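Local coordinates for protein amine oxidase (PDB 3PGB) that probably catalyses the oxidative deamination of primary amines, using a copper ion and a topaquinone cofactor formed from one of its own tyrosines, at residues A[394-397]-A[398-401]; A[248-251]-A[252-256]; A[154-157]-A[158-162]; A[163-166]-A[167-171]. All blocks are in the same frame, centred on the assembly; numbering follows the deposited sequence.

Contact 1 (A[394-397]-A[398-401])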
ATOM      1  N   PRO A 394      -4.940  32.948  11.649  1.00 18.81           N
ATOM      2  CA  PRO A 394      -5.993  33.111  10.647  1.00 18.83           C
ATOM      3  C   PRO A 394      -5.597  32.763   9.215  1.00 18.76           C
ATOM      4  O   PRO A 394      -6.460  32.407   8.414  1.00 18.90           O
ATOM      5  CB  PRO A 394      -6.312  34.603  10.726  1.00 19.02           C
ATOM      6  CG  PRO A 394      -5.032  35.234  11.143  1.00 18.93           C
ATOM      7  CD  PRO A 394      -4.353  34.244  12.043  1.00 18.85           C
ATOM      8  N   VAL A 395      -4.319  32.894   8.880  1.00 18.53           N
ATOM      9  CA  VAL A 395      -3.872  32.582   7.530  1.00 18.39           C
ATOM     10  C   VAL A 395      -3.934  31.071   7.295  1.00 18.34           C
ATOM     11  O   VAL A 395      -4.625  30.602   6.380  1.00 18.37           O
ATOM     12  CB  VAL A 395      -2.457  33.135   7.257  1.00 18.49           C
ATOM     13  CG1 VAL A 395      -1.808  32.425   6.059  1.00 18.64           C
ATOM     14  CG2 VAL A 395      -2.522  34.652   7.033  1.00 18.01           C
ATOM     15  N   GLN A 396      -3.234  30.316   8.133  1.00 18.10           N
ATOM     16  CA  GLN A 396      -3.224  28.859   8.023  1.00 18.09           C
ATOM     17  C   GLN A 396      -4.580  28.244   8.302  1.00 17.79           C
ATOM     18  O   GLN A 396      -4.924  27.225   7.700  1.00 17.61           O
ATOM     19  CB  GLN A 396      -2.179  28.234   8.954  1.00 18.24           C
ATOM     20  CG  GLN A 396      -0.770  28.325   8.424  1.00 18.73           C
ATOM     21  CD  GLN A 396      -0.603  27.558   7.140  1.00 19.19           C
ATOM     22  OE1 GLN A 396      -0.521  26.331   7.146  1.00 20.30           O
ATOM     23  NE2 GLN A 396      -0.565  28.279   6.022  1.00 19.40           N
ATOM     24  N   SER A 397      -5.348  28.855   9.202  1.00 17.52           N
ATOM     25  CA  SER A 397      -6.718  28.400   9.470  1.00 17.36           C
ATOM     26  C   SER A 397      -7.603  28.492   8.225  1.00 17.20           C
ATOM     27  O   SER A 397      -8.486  27.669   8.023  1.00 17.27           O
ATOM     28  CB  SER A 397      -7.346  29.204  10.613  1.00 17.26           C
ATOM     29  OG  SER A 397      -8.688  28.814  10.845  1.00 16.73           O
ATOM     30  N   SER A 398      -7.344  29.487   7.388  1.00 17.24           N
ATOM     31  CA  SER A 398      -8.213  29.799   6.259  1.00 17.10           C
ATOM     32  C   SER A 398      -7.805  29.145   4.949  1.00 17.02           C
ATOM     33  O   SER A 398      -8.582  29.171   4.001  1.00 17.46           O
ATOM     34  CB  SER A 398      -8.259  31.312   6.053  1.00 17.14           C
ATOM     35  OG  SER A 398      -8.724  31.977   7.218  1.00 16.78           O
ATOM     36  N   VAL A 399      -6.599  28.583   4.863  1.00 16.76           N
ATOM     37  CA  VAL A 399      -6.146  27.999   3.596  1.00 16.43           C
ATOM     38  C   VAL A 399      -6.912  26.716   3.264  1.00 16.19           C
ATOM     39  O   VAL A 399      -6.972  25.781   4.065  1.00 16.22           O
ATOM     40  CB  VAL A 399      -4.627  27.713   3.567  1.00 16.42           C
ATOM     41  CG1 VAL A 399      -4.267  26.913   2.328  1.00 16.35           C
ATOM     42  CG2 VAL A 399      -3.838  29.004   3.579  1.00 16.49           C
ATOM     43  N   ALA A 400      -7.518  26.705   2.084  1.00 15.96           N
ATOM     44  CA  ALA A 400      -8.139  25.514   1.526  1.00 15.69           C
ATOM     45  C   ALA A 400      -7.909  25.538   0.016  1.00 15.49           C
ATOM     46  O   ALA A 400      -8.794  25.896  -0.752  1.00 15.12           O
ATOM     47  CB  ALA A 400      -9.619  25.471   1.860  1.00 15.55           C
ATOM     48  N   TYR A 401      -6.692  25.174  -0.388  1.00 15.53           N
ATOM     49  CA  TYR A 401      -6.301  25.205  -1.795  1.00 15.57           C
ATOM     50  C   TYR A 401      -7.131  24.237  -2.630  1.00 15.66           C
ATOM     51  O   TYR A 401      -7.363  23.097  -2.236  1.00 15.67           O
ATOM     52  CB  TYR A 401      -4.814  24.856  -1.977  1.00 15.47           C
ATOM     53  CG  TYR A 401      -3.848  25.901  -1.465  1.00 15.20           C
ATOM     54  CD1 TYR A 401      -3.889  27.201  -1.940  1.00 15.53           C
ATOM     55  CD2 TYR A 401      -2.881  25.581  -0.525  1.00 14.96           C
ATOM     56  CE1 TYR A 401      -3.016  28.155  -1.481  1.00 15.35           C
ATOM     57  CE2 TYR A 401      -1.999  26.532  -0.059  1.00 15.21           C
ATOM     58  CZ  TYR A 401      -2.073  27.822  -0.545  1.00 15.58           C
ATOM     59  OH  TYR A 401      -1.206  28.795  -0.100  1.00 16.78           O
TER
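Ser398 folds its hydroxyl back onto Pro394, four residues earlier. OG donates to Pro394 O over 2.6 Å, lying almost in line with the carbonyl (C=O...OG angle 164°). That reach depends on the first torsion: OG sits beside the residue's own backbone N and opposite its carbonyl carbon (chi1 -58°), which turns it toward the preceding helical turn. Ser398 N bonds to Val395 O at 3.1 Å, from well above the carbonyl plane, and makes a weaker bond to Pro394 O. Val399 follows with a weak bond from its N to Val395 O, 3.2 Å long, as the chain runs on to strand 400-402. Val399 CG2 lies 3.3 Å from Val395 O and 4.1 Å from Gln396 NE2, the valine and glutamine side chains running alongside each other in the same direction. The other methyl, CG1, lies over one face of the Tyr401 ring, toward the rim. The Gln396 amide is held outside the segments, NE2 by Gln509 OE1 and OE1 by Ser530 OG, while Trp565 of the second subunit packs on Pro394 and Ser397. The buried Ser398 hydroxyl accepts from Trp228 NE1 while donating to Pro394 O, so both its roles are filled.

Contact 2 (A[248-251]-A[252-256]); sequences FDSE and TLLPL
Backbone hydrogen bonds make the first link between Ser250 and Leu253 and between Glu251 and Leu254. Leu253 N reaches Ser250 O at 3.0 Å, and Leu254 N reaches Glu251 O at 2.8 Å; in both the donor stands about 50° out of the carbonyl plane. A water adds a second polar link, donating to Asp249 O at 2.7 Å and to Thr252 OG1 at 2.6 Å. Thr252 holds OG1 between its own backbone N and carbonyl carbon (chi1 72°), which presents it to the water and to Ile508 O, its other partner. Van der Waals packing on the backbone comes mainly from Leu254, whose CG lies 3.5 Å from Ser250 O and whose CD1 lies 4.0 Å from Glu251 CA, so the side chain folds back against the start of the turn. Leu253 CB rests 3.4 Å from Ser250 O. Of the remaining polar ends, Ser250 OG bonds to Asp307 and Glu251 OE1 to Trp222 NE1, while Asp249 OD2 crosses to His459 of the second subunit. Two successive bonds, each from a residue to the one three places earlier, are the signature of a 3-10 turn, which here leads from the loop after strand 235-242 into strand 255-263 of an antiparallel sheet.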
ATOM      1  N   PHE A 248      17.106  29.007  -3.933  1.00 29.21           N
ATOM      2  CA  PHE A 248      16.435  28.013  -3.085  1.00 28.39           C
ATOM      3  C   PHE A 248      14.933  28.322  -3.024  1.00 27.25           C
ATOM      4  O   PHE A 248      14.537  29.482  -3.090  1.00 27.23           O
ATOM      5  CB  PHE A 248      17.052  27.991  -1.687  1.00 28.36           C
ATOM      6  CG  PHE A 248      18.441  27.407  -1.648  1.00 28.92           C
ATOM      7  CD1 PHE A 248      18.635  26.035  -1.803  1.00 28.74           C
ATOM      8  CD2 PHE A 248      19.557  28.225  -1.463  1.00 29.56           C
ATOM      9  CE1 PHE A 248      19.910  25.484  -1.769  1.00 28.61           C
ATOM     10  CE2 PHE A 248      20.843  27.684  -1.430  1.00 29.32           C
ATOM     11  CZ  PHE A 248      21.018  26.308  -1.583  1.00 29.29           C
ATOM     12  N   ASP A 249      14.101  27.289  -2.913  1.00 25.90           N
ATOM     13  CA  ASP A 249      12.644  27.469  -2.947  1.00 25.03           C
ATOM     14  C   ASP A 249      12.006  27.162  -1.583  1.00 24.18           C
ATOM     15  O   ASP A 249      11.023  26.419  -1.488  1.00 23.94           O
ATOM     16  CB  ASP A 249      12.034  26.585  -4.048  1.00 24.91           C
ATOM     17  CG  ASP A 249      10.667  27.071  -4.506  1.00 24.30           C
ATOM     18  OD1 ASP A 249      10.469  28.295  -4.633  1.00 23.96           O
ATOM     19  OD2 ASP A 249       9.792  26.221  -4.750  1.00 23.66           O
ATOM     20  N   SER A 250      12.552  27.770  -0.533  1.00 23.07           N
ATOM     21  CA  SER A 250      12.226  27.377   0.834  1.00 22.39           C
ATOM     22  C   SER A 250      11.340  28.370   1.611  1.00 21.62           C
ATOM     23  O   SER A 250      11.217  28.251   2.829  1.00 21.49           O
ATOM     24  CB  SER A 250      13.533  27.148   1.595  1.00 22.49           C
ATOM     25  OG  SER A 250      14.276  28.352   1.690  1.00 22.40           O
ATOM     26  N   GLU A 251      10.704  29.319   0.924  1.00 20.77           N
ATOM     27  CA  GLU A 251       9.964  30.380   1.613  1.00 20.10           C
ATOM     28  C   GLU A 251       8.797  29.860   2.446  1.00 19.40           C
ATOM     29  O   GLU A 251       8.534  30.377   3.535  1.00 18.94           O
ATOM     30  CB  GLU A 251       9.453  31.434   0.633  1.00 20.31           C
ATOM     31  CG  GLU A 251       8.742  32.605   1.334  1.00 20.58           C
ATOM     32  CD  GLU A 251       8.432  33.763   0.406  1.00 21.07           C
ATOM     33  OE1 GLU A 251       7.310  34.304   0.508  1.00 21.22           O
ATOM     34  OE2 GLU A 251       9.295  34.127  -0.424  1.00 21.13           O
ATOM     35  N   THR A 252       8.105  28.836   1.947  1.00 18.64           N
ATOM     36  CA  THR A 252       6.969  28.269   2.675  1.00 18.03           C
ATOM     37  C   THR A 252       7.370  27.632   4.020  1.00 17.51           C
ATOM     38  O   THR A 252       6.500  27.276   4.801  1.00 17.55           O
ATOM     39  CB  THR A 252       6.164  27.246   1.820  1.00 18.19           C
ATOM     40  OG1 THR A 252       6.913  26.033   1.658  1.00 18.18           O
ATOM     41  CG2 THR A 252       5.812  27.826   0.454  1.00 17.82           C
ATOM     42  N   LEU A 253       8.672  27.489   4.277  1.00 17.03           N
ATOM     43  CA  LEU A 253       9.191  27.122   5.604  1.00 16.72           C
ATOM     44  C   LEU A 253       9.588  28.314   6.484  1.00 16.57           C
ATOM     45  O   LEU A 253      10.166  28.110   7.546  1.00 16.62           O
ATOM     46  CB  LEU A 253      10.421  26.219   5.468  1.00 16.50           C
ATOM     47  CG  LEU A 253      10.236  24.877   4.760  1.00 16.18           C
ATOM     48  CD1 LEU A 253      11.533  24.083   4.827  1.00 14.47           C
ATOM     49  CD2 LEU A 253       9.074  24.089   5.356  1.00 15.05           C
ATOM     50  N   LEU A 254       9.273  29.541   6.066  1.00 16.41           N
ATOM     51  CA  LEU A 254       9.769  30.744   6.744  1.00 16.32           C
ATOM     52  C   LEU A 254       8.681  31.750   7.178  1.00 16.21           C
ATOM     53  O   LEU A 254       8.827  32.948   6.957  1.00 16.19           O
ATOM     54  CB  LEU A 254      10.782  31.451   5.829  1.00 16.33           C
ATOM     55  CG  LEU A 254      11.921  30.587   5.280  1.00 16.26           C
ATOM     56  CD1 LEU A 254      12.785  31.393   4.321  1.00 15.00           C
ATOM     57  CD2 LEU A 254      12.766  29.988   6.420  1.00 14.80           C
ATOM     58  N   PRO A 255       7.599  31.275   7.822  1.00 16.28           N
ATOM     59  CA  PRO A 255       6.589  32.214   8.325  1.00 16.39           C
ATOM     60  C   PRO A 255       7.140  33.091   9.451  1.00 16.67           C
ATOM     61  O   PRO A 255       8.074  32.677  10.142  1.00 16.57           O
ATOM     62  CB  PRO A 255       5.491  31.292   8.857  1.00 16.42           C
ATOM     63  CG  PRO A 255       6.193  30.026   9.208  1.00 16.35           C
ATOM     64  CD  PRO A 255       7.300  29.885   8.210  1.00 16.30           C
ATOM     65  N   LEU A 256       6.575  34.286   9.630  1.00 16.97           N
ATOM     66  CA  LEU A 256       7.093  35.239  10.631  1.00 17.21           C
ATOM     67  C   LEU A 256       6.111  35.604  11.751  1.00 17.58           C
ATOM     68  O   LEU A 256       6.536  36.057  12.813  1.00 17.92           O
ATOM     69  CB  LEU A 256       7.613  36.504   9.951  1.00 17.08           C
ATOM     70  CG  LEU A 256       8.815  36.335   9.017  1.00 16.85           C
ATOM     71  CD1 LEU A 256       9.297  37.705   8.547  1.00 15.80           C
ATOM     72  CD2 LEU A 256       9.951  35.568   9.698  1.00 16.50           C
TER
HETATM   73  O   HOH W   1       8.691  26.651  -0.177  1.00 11.17           O

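Contact 3 (A[154-157]-A[158-162])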
ATOM      1  N   LEU A 154     -14.781  23.907 -35.516  1.00 26.68           N
ATOM      2  CA  LEU A 154     -13.439  23.944 -36.080  1.00 26.74           C
ATOM      3  C   LEU A 154     -13.407  23.003 -37.289  1.00 26.71           C
ATOM      4  O   LEU A 154     -14.218  22.081 -37.372  1.00 26.80           O
ATOM      5  CB  LEU A 154     -12.391  23.536 -35.037  1.00 26.81           C
ATOM      6  CG  LEU A 154     -12.289  24.383 -33.761  1.00 26.82           C
ATOM      7  CD1 LEU A 154     -11.052  23.998 -32.956  1.00 26.35           C
ATOM      8  CD2 LEU A 154     -12.262  25.867 -34.073  1.00 27.26           C
ATOM      9  N   PRO A 155     -12.496  23.243 -38.247  1.00 26.79           N
ATOM     10  CA  PRO A 155     -11.512  24.336 -38.307  1.00 26.90           C
ATOM     11  C   PRO A 155     -12.163  25.716 -38.387  1.00 26.91           C
ATOM     12  O   PRO A 155     -13.311  25.831 -38.813  1.00 26.56           O
ATOM     13  CB  PRO A 155     -10.729  24.049 -39.601  1.00 26.88           C
ATOM     14  CG  PRO A 155     -11.109  22.653 -40.006  1.00 26.89           C
ATOM     15  CD  PRO A 155     -12.466  22.406 -39.458  1.00 26.69           C
ATOM     16  N   VAL A 156     -11.431  26.746 -37.978  1.00 27.29           N
ATOM     17  CA  VAL A 156     -11.954  28.108 -38.009  1.00 27.65           C
ATOM     18  C   VAL A 156     -12.313  28.483 -39.440  1.00 28.19           C
ATOM     19  O   VAL A 156     -11.517  28.279 -40.360  1.00 28.19           O
ATOM     20  CB  VAL A 156     -10.954  29.147 -37.451  1.00 27.66           C
ATOM     21  CG1 VAL A 156     -11.509  30.561 -37.616  1.00 27.22           C
ATOM     22  CG2 VAL A 156     -10.643  28.862 -35.984  1.00 27.48           C
ATOM     23  N   SER A 157     -13.519  29.018 -39.611  1.00 28.78           N
ATOM     24  CA  SER A 157     -14.044  29.379 -40.922  1.00 29.24           C
ATOM     25  C   SER A 157     -15.050  30.519 -40.765  1.00 29.76           C
ATOM     26  O   SER A 157     -15.197  31.077 -39.672  1.00 30.11           O
ATOM     27  CB  SER A 157     -14.717  28.164 -41.570  1.00 29.20           C
ATOM     28  OG  SER A 157     -15.956  27.861 -40.945  1.00 29.06           O
ATOM     29  N   ASN A 158     -15.742  30.861 -41.850  1.00 30.09           N
ATOM     30  CA  ASN A 158     -16.850  31.809 -41.779  1.00 30.41           C
ATOM     31  C   ASN A 158     -18.009  31.266 -40.938  1.00 30.25           C
ATOM     32  O   ASN A 158     -18.764  32.038 -40.354  1.00 30.31           O
ATOM     33  CB  ASN A 158     -17.341  32.171 -43.184  1.00 30.64           C
ATOM     34  CG  ASN A 158     -16.358  33.061 -43.942  1.00 32.29           C
ATOM     35  OD1 ASN A 158     -15.513  33.737 -43.341  1.00 34.59           O
ATOM     36  ND2 ASN A 158     -16.474  33.071 -45.269  1.00 33.83           N
ATOM     37  N   ALA A 159     -18.141  29.941 -40.878  1.00 29.95           N
ATOM     38  CA  ALA A 159     -19.200  29.295 -40.101  1.00 29.72           C
ATOM     39  C   ALA A 159     -18.957  29.355 -38.585  1.00 29.43           C
ATOM     40  O   ALA A 159     -19.888  29.157 -37.801  1.00 29.58           O
ATOM     41  CB  ALA A 159     -19.365  27.841 -40.544  1.00 29.70           C
ATOM     42  N   THR A 160     -17.718  29.629 -38.179  1.00 28.96           N
ATOM     43  CA  THR A 160     -17.350  29.622 -36.765  1.00 28.62           C
ATOM     44  C   THR A 160     -18.031  30.739 -35.964  1.00 28.37           C
ATOM     45  O   THR A 160     -18.063  31.902 -36.383  1.00 28.18           O
ATOM     46  CB  THR A 160     -15.813  29.704 -36.586  1.00 28.68           C
ATOM     47  OG1 THR A 160     -15.221  28.467 -36.998  1.00 28.40           O
ATOM     48  CG2 THR A 160     -15.437  29.976 -35.132  1.00 28.56           C
ATOM     49  N   THR A 161     -18.567  30.361 -34.805  1.00 28.01           N
ATOM     50  CA  THR A 161     -19.246  31.284 -33.900  1.00 27.80           C
ATOM     51  C   THR A 161     -18.701  31.126 -32.479  1.00 27.57           C
ATOM     52  O   THR A 161     -17.890  30.239 -32.220  1.00 27.59           O
ATOM     53  CB  THR A 161     -20.757  30.993 -33.860  1.00 27.77           C
ATOM     54  OG1 THR A 161     -20.983  29.707 -33.275  1.00 27.17           O
ATOM     55  CG2 THR A 161     -21.350  31.006 -35.259  1.00 28.11           C
ATOM     56  N   TRP A 162     -19.138  32.000 -31.573  1.00 27.29           N
ATOM     57  CA  TRP A 162     -18.950  31.793 -30.135  1.00 26.88           C
ATOM     58  C   TRP A 162     -20.271  31.928 -29.400  1.00 26.60           C
ATOM     59  O   TRP A 162     -21.207  32.537 -29.905  1.00 26.38           O
ATOM     60  CB  TRP A 162     -17.904  32.743 -29.547  1.00 26.85           C
ATOM     61  CG  TRP A 162     -18.346  34.157 -29.283  1.00 27.04           C
ATOM     62  CD1 TRP A 162     -18.201  35.224 -30.116  1.00 27.53           C
ATOM     63  CD2 TRP A 162     -18.942  34.664 -28.082  1.00 27.11           C
ATOM     64  NE1 TRP A 162     -18.694  36.361 -29.523  1.00 27.68           N
ATOM     65  CE2 TRP A 162     -19.148  36.046 -28.271  1.00 27.63           C
ATOM     66  CE3 TRP A 162     -19.329  34.085 -26.869  1.00 27.01           C
ATOM     67  CZ2 TRP A 162     -19.734  36.859 -27.294  1.00 27.54           C
ATOM     68  CZ3 TRP A 162     -19.911  34.889 -25.900  1.00 27.29           C
ATOM     69  CH2 TRP A 162     -20.107  36.262 -26.119  1.00 27.46           C
TER
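Ser157 and Thr160 grip each other twice across a tight reversal of the chain. Ser157 N donates to Thr160 OG1 at 3.2 Å, with an N-H...O angle of 152°, and Thr160 N returns a bond to Ser157 O at 3.3 Å, arriving from far above the carbonyl plane. A third bond, from Ala159 N to Ser157 OG at 3.0 Å, makes an ST turn inside the beta turn that Thr160 N closes; the serine oxygen is held between its own N and carbonyl carbon (chi1 73°), facing that NH. Ala159 CB lies 3.4 Å from Ser157 OG. Thr160 OG1 also lies 3.4 Å from Val156 CA, tucked against the incoming chain. One shell further out, this hydroxyl is bonded to Pro153 O, which helps to fix its rotation. Val156 and Thr160 both pack on Trp82 of helix 73-84, and Thr160 touches Val151 as well. Backbone pairing of Thr161 with Gly152 then carries the chain into strand 161-164, antiparallel to strand 145-152. Since Thr160 OG1 accepts from Ser157 N, its own proton can go to Pro153 O: one buried hydroxyl ties three points of an otherwise largely exposed connection together.

Contact 4 (A[163-166]-A[167-171])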
ATOM      1  N   GLU A 163     -20.347  31.325 -28.218  1.00 26.44           N
ATOM      2  CA  GLU A 163     -21.519  31.463 -27.354  1.00 26.42           C
ATOM      3  C   GLU A 163     -21.156  31.136 -25.911  1.00 26.14           C
ATOM      4  O   GLU A 163     -20.156  30.462 -25.659  1.00 26.04           O
ATOM      5  CB  GLU A 163     -22.675  30.567 -27.828  1.00 26.47           C
ATOM      6  CG  GLU A 163     -22.376  29.070 -27.828  1.00 27.35           C
ATOM      7  CD  GLU A 163     -23.516  28.222 -28.403  1.00 29.19           C
ATOM      8  OE1 GLU A 163     -23.726  27.086 -27.905  1.00 29.55           O
ATOM      9  OE2 GLU A 163     -24.202  28.684 -29.349  1.00 30.10           O
ATOM     10  N   PRO A 164     -21.965  31.617 -24.955  1.00 25.91           N
ATOM     11  CA  PRO A 164     -21.797  31.205 -23.564  1.00 25.65           C
ATOM     12  C   PRO A 164     -21.886  29.686 -23.405  1.00 25.40           C
ATOM     13  O   PRO A 164     -22.615  29.030 -24.148  1.00 25.32           O
ATOM     14  CB  PRO A 164     -22.973  31.885 -22.856  1.00 25.75           C
ATOM     15  CG  PRO A 164     -23.296  33.063 -23.709  1.00 25.96           C
ATOM     16  CD  PRO A 164     -23.050  32.606 -25.108  1.00 25.88           C
ATOM     17  N   LEU A 165     -21.130  29.147 -22.450  1.00 25.15           N
ATOM     18  CA  LEU A 165     -21.139  27.719 -22.140  1.00 24.81           C
ATOM     19  C   LEU A 165     -21.649  27.532 -20.719  1.00 24.70           C
ATOM     20  O   LEU A 165     -20.965  27.903 -19.771  1.00 24.68           O
ATOM     21  CB  LEU A 165     -19.718  27.144 -22.262  1.00 24.64           C
ATOM     22  CG  LEU A 165     -19.524  25.658 -21.924  1.00 24.12           C
ATOM     23  CD1 LEU A 165     -20.353  24.793 -22.845  1.00 23.62           C
ATOM     24  CD2 LEU A 165     -18.060  25.252 -21.992  1.00 23.03           C
ATOM     25  N   GLU A 166     -22.852  26.985 -20.563  1.00 24.64           N
ATOM     26  CA  GLU A 166     -23.344  26.637 -19.229  1.00 24.67           C
ATOM     27  C   GLU A 166     -23.845  25.194 -19.115  1.00 24.40           C
ATOM     28  O   GLU A 166     -24.382  24.813 -18.080  1.00 24.79           O
ATOM     29  CB  GLU A 166     -24.420  27.628 -18.767  1.00 24.80           C
ATOM     30  CG  GLU A 166     -25.779  27.492 -19.441  1.00 26.00           C
ATOM     31  CD  GLU A 166     -26.876  28.287 -18.728  1.00 27.58           C
ATOM     32  OE1 GLU A 166     -28.066  27.915 -18.888  1.00 28.14           O
ATOM     33  OE2 GLU A 166     -26.551  29.276 -18.017  1.00 27.44           O
ATOM     34  N   PHE A 167     -23.649  24.393 -20.159  1.00 24.02           N
ATOM     35  CA  PHE A 167     -24.118  23.009 -20.173  1.00 23.76           C
ATOM     36  C   PHE A 167     -23.427  22.159 -19.101  1.00 22.99           C
ATOM     37  O   PHE A 167     -24.104  21.498 -18.315  1.00 22.66           O
ATOM     38  CB  PHE A 167     -23.932  22.401 -21.576  1.00 24.04           C
ATOM     39  CG  PHE A 167     -24.547  21.035 -21.748  1.00 25.31           C
ATOM     40  CD1 PHE A 167     -23.745  19.909 -21.915  1.00 26.65           C
ATOM     41  CD2 PHE A 167     -25.930  20.875 -21.761  1.00 27.10           C
ATOM     42  CE1 PHE A 167     -24.311  18.641 -22.092  1.00 27.06           C
ATOM     43  CE2 PHE A 167     -26.506  19.607 -21.933  1.00 27.82           C
ATOM     44  CZ  PHE A 167     -25.690  18.489 -22.099  1.00 27.36           C
ATOM     45  N   PRO A 168     -22.081  22.196 -19.041  1.00 22.22           N
ATOM     46  CA  PRO A 168     -21.357  21.314 -18.117  1.00 21.93           C
ATOM     47  C   PRO A 168     -21.142  21.874 -16.698  1.00 21.47           C
ATOM     48  O   PRO A 168     -20.313  21.350 -15.955  1.00 21.18           O
ATOM     49  CB  PRO A 168     -20.011  21.131 -18.824  1.00 21.92           C
ATOM     50  CG  PRO A 168     -19.788  22.426 -19.522  1.00 21.95           C
ATOM     51  CD  PRO A 168     -21.147  23.024 -19.826  1.00 22.18           C
ATOM     52  N   TYR A 169     -21.877  22.920 -16.327  1.00 20.98           N
ATOM     53  CA  TYR A 169     -21.796  23.475 -14.981  1.00 20.71           C
ATOM     54  C   TYR A 169     -23.168  23.430 -14.316  1.00 20.54           C
ATOM     55  O   TYR A 169     -24.194  23.497 -14.995  1.00 20.80           O
ATOM     56  CB  TYR A 169     -21.254  24.906 -15.027  1.00 20.64           C
ATOM     57  CG  TYR A 169     -20.084  25.094 -15.972  1.00 20.34           C
ATOM     58  CD1 TYR A 169     -18.976  24.253 -15.928  1.00 20.69           C
ATOM     59  CD2 TYR A 169     -20.088  26.114 -16.913  1.00 20.27           C
ATOM     60  CE1 TYR A 169     -17.904  24.427 -16.809  1.00 20.79           C
ATOM     61  CE2 TYR A 169     -19.027  26.294 -17.787  1.00 20.59           C
ATOM     62  CZ  TYR A 169     -17.938  25.459 -17.729  1.00 20.66           C
ATOM     63  OH  TYR A 169     -16.896  25.661 -18.608  1.00 21.35           O
ATOM     64  N   THR A 170     -23.181  23.309 -12.988  1.00 20.31           N
ATOM     65  CA  THR A 170     -24.431  23.214 -12.222  1.00 20.00           C
ATOM     66  C   THR A 170     -25.021  24.608 -11.978  1.00 20.06           C
ATOM     67  O   THR A 170     -26.239  24.790 -12.006  1.00 20.26           O
ATOM     68  CB  THR A 170     -24.235  22.452 -10.880  1.00 19.95           C
ATOM     69  OG1 THR A 170     -23.483  23.244  -9.955  1.00 19.45           O
ATOM     70  CG2 THR A 170     -23.510  21.142 -11.109  1.00 19.57           C
ATOM     71  N   ARG A 171     -24.150  25.584 -11.738  1.00 20.03           N
ATOM     72  CA  ARG A 171     -24.531  26.993 -11.783  1.00 19.95           C
ATOM     73  C   ARG A 171     -24.915  27.362 -13.217  1.00 19.99           C
ATOM     74  O   ARG A 171     -24.176  27.081 -14.161  1.00 20.02           O
ATOM     75  CB  ARG A 171     -23.376  27.869 -11.300  1.00 19.77           C
ATOM     76  CG  ARG A 171     -23.523  29.360 -11.575  1.00 20.08           C
ATOM     77  CD  ARG A 171     -22.626  30.174 -10.643  1.00 20.61           C
ATOM     78  NE  ARG A 171     -22.531  31.584 -11.026  1.00 20.78           N
ATOM     79  CZ  ARG A 171     -22.027  32.547 -10.254  1.00 21.01           C
ATOM     80  NH1 ARG A 171     -21.557  32.274  -9.042  1.00 21.37           N
ATOM     81  NH2 ARG A 171     -21.987  33.798 -10.697  1.00 20.84           N
TER
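A type I beta turn, running from Glu166 to Tyr169, makes this a local, chiefly apolar contact just past the end of strand 161-164, where the chain heads into the loop before strand 176-178. Leu165 is its centre. CG lies anti to the backbone N (chi1 178°), which brings the two methyls up against the residues of the turn. Leu165 CD1 touches Pro168 CD at 3.6 Å, the leucine and the proline ring crossing at about a right angle, and CD1 also comes within 4.5 Å of Phe167 CB. The other methyl, Leu165 CD2, meets the phenolic end of the tyrosine, 3.6 Å from Tyr169 OH. That aromatic ring turns its edge to the backbone of the same leucine: Tyr169 CE2 lies 3.2 Å from Leu165 O, which sits near the ring plane. Pro168 CG stands 3.8 Å above one face of the Tyr169 ring, displaced toward its rim. The strand that leads into the turn pairs with strand 145-152 of a small antiparallel sheet, and Leu165 and Tyr169 both pack on His133 of strand 131-138 within it. At the turn itself, Glu166 O and Tyr169 O approach to 3.4 Å; both accept from Lys172 NZ, a positive charge that would be expected to offset their mutual repulsion. The glutamate carboxylate, through OE2, takes the backbone NH of Gln174. His660 meets the Tyr169 ring edge-to-face, and Arg171 forms a salt bridge with Asp666.

The four contacts fall into two pairs. Contacts 3 and 4 adjoin in sequence and share strand 161-164, one at its start and one past its end, with centres about 20 Å apart. Contacts 1 and 2 belong to distant parts of the sequence, yet their centres are about 16 Å apart and their nearest atoms about 7 Å; both touch the second subunit and come near the copper ion. The Gln396 side chain of contact 1 is about 10 Å from the copper ion and that of Thr252 in contact 2 about 11 Å. Contact 4 instead approaches a calcium site, with the Tyr169 side chain about 8 Å from that of Phe677. Contact 3 is remote from the metal sites and the topaquinone, its centre about 44 Å from that of contact 1.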